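PDB 2WJI: Fe(2+) transporter FeoB from Methanocaldococcus jannaschii, which probably transports ferrous iron across the cell membrane in a GTP-driven uptake system, its N-terminal G domain, the part described here, binding GDP and GTP. Local coordinates for residues 157-160 and 161-165. Numbering follows the deposited sequence.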
loop_
_atom_site.group_PDB
_atom_site.type_symbol
_atom_site.label_atom_id
_atom_site.label_comp_id
_atom_site.label_asym_id
_atom_site.label_seq_id
_atom_site.Cartn_x
_atom_site.Cartn_y
_atom_site.Cartn_z
ATOM N N LYS A 157 7.978 -4.629 8.530
ATOM C CA LYS A 157 7.689 -5.489 9.663
ATOM C C LYS A 157 6.213 -5.850 9.709
ATOM O O LYS A 157 5.859 -7.011 9.933
ATOM C CB LYS A 157 8.128 -4.835 10.976
ATOM C CG LYS A 157 7.722 -5.599 12.223
ATOM C CD LYS A 157 8.385 -5.010 13.463
ATOM C CE LYS A 157 7.540 -5.237 14.708
ATOM N NZ LYS A 157 7.470 -6.671 15.103
ATOM N N ALA A 158 5.356 -4.854 9.509
ATOM C CA ALA A 158 3.922 -5.072 9.510
ATOM C C ALA A 158 3.549 -6.031 8.400
ATOM O O ALA A 158 2.711 -6.911 8.592
ATOM C CB ALA A 158 3.179 -3.759 9.346
ATOM N N ILE A 159 4.175 -5.866 7.237
ATOM C CA ILE A 159 3.950 -6.794 6.121
ATOM C C ILE A 159 4.277 -8.246 6.498
ATOM O O ILE A 159 3.464 -9.154 6.318
ATOM C CB ILE A 159 4.767 -6.386 4.873
ATOM C CG1 ILE A 159 4.186 -5.123 4.250
ATOM C CG2 ILE A 159 4.801 -7.513 3.852
ATOM C CD1 ILE A 159 4.977 -4.607 3.052
ATOM N N SER A 160 5.466 -8.473 7.033
ATOM C CA SER A 160 5.888 -9.838 7.352
ATOM C C SER A 160 4.986 -10.549 8.373
ATOM O O SER A 160 4.948 -11.768 8.426
ATOM C CB SER A 160 7.332 -9.843 7.855
ATOM O OG SER A 160 7.392 -9.270 9.139
ATOM N N ILE A 161 4.297 -9.781 9.208
ATOM C CA ILE A 161 3.362 -10.351 10.171
ATOM C C ILE A 161 2.020 -10.592 9.491
ATOM O O ILE A 161 1.389 -11.636 9.693
ATOM C CB ILE A 161 3.158 -9.412 11.383
ATOM C CG1 ILE A 161 4.375 -9.456 12.310
ATOM C CG2 ILE A 161 1.895 -9.780 12.153
ATOM C CD1 ILE A 161 4.459 -8.262 13.292
ATOM N N ALA A 162 1.604 -9.632 8.667
ATOM C CA ALA A 162 0.311 -9.701 7.993
ATOM C C ALA A 162 0.164 -10.841 6.979
ATOM O O ALA A 162 -0.953 -11.295 6.731
ATOM C CB ALA A 162 -0.021 -8.355 7.333
ATOM N N VAL A 163 1.262 -11.293 6.374
ATOM C CA VAL A 163 1.161 -12.358 5.370
ATOM C C VAL A 163 0.864 -13.709 6.011
ATOM O O VAL A 163 0.446 -14.651 5.335
ATOM C CB VAL A 163 2.429 -12.506 4.487
ATOM C CG1 VAL A 163 2.531 -11.377 3.489
ATOM C CG2 VAL A 163 3.688 -12.635 5.346
ATOM N N LYS A 164 1.091 -13.798 7.316
ATOM C CA LYS A 164 0.841 -15.022 8.057
ATOM C C LYS A 164 -0.568 -15.007 8.637
ATOM O O LYS A 164 -1.141 -16.054 8.943
ATOM C CB LYS A 164 1.885 -15.172 9.157
ATOM C CG LYS A 164 3.310 -15.186 8.621
ATOM C CD LYS A 164 4.322 -14.796 9.683
ATOM C CE LYS A 164 5.747 -14.994 9.184
ATOM N NZ LYS A 164 5.971 -14.375 7.847
ATOM N N ASP A 165 -1.122 -13.804 8.777
ATOM C CA ASP A 165 -2.498 -13.626 9.227
ATOM C C ASP A 165 -3.472 -13.809 8.066
ATOM O O ASP A 165 -4.092 -14.863 7.918
ATOM C CB ASP A 165 -2.687 -12.237 9.848
ATOM C CG ASP A 165 -1.929 -12.067 11.156
ATOM O OD1 ASP A 165 -2.329 -11.202 11.964
ATOM O OD2 ASP A 165 -0.937 -12.796 11.378
#
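Lys164 folds its side chain back over the preceding helical turn and gives its ammonium to the carbonyl oxygen of Ser160, NZ to O 2.9 Å. The donor lies in the carbonyl plane, with a C=O...N angle of 153°. A bend at the last torsion (chi4 50°) turns NZ onto the oxygen, while CD passes 3.3 Å from that same Ser160 O. CG2 of Val163 also lies against Ser160 O, which is thus flanked by the ammonium, the lysine methylenes and a methyl.

One turn earlier, Lys157 O accepts two bonds from the same face of its plane: Ile161 N at 3.3 Å, the regular helical bond, and Ser160 OG at 2.8 Å. With chi1 at 71°, the Ser160 hydroxyl sits between its own N and carbonyl carbon and reaches back to this oxygen, a common way for a helical serine to satisfy its hydroxyl. Helical bonds from Ala162 N to Ala158 O (2.9 Å) and from Val163 N to Ile159 O (3.1 Å) continue the ladder. On the exposed side, Lys157 and Ile161 run side by side in the same direction, NZ 3.9 Å from CD1.

Beyond the turn, Lys164 NZ also forms a salt bridge with Glu50, tying segment 161-165 to strand 50-56, and Ala162 O is bonded by Asn110 ND2. Ile159, which is buried, and the partly exposed Val163 pack this last helix of the P-loop G-domain construct onto the central sheet, against Ile6 of strand 3-9 and Phe52 of strand 50-56, with Leu84 of strand 84-90 alongside.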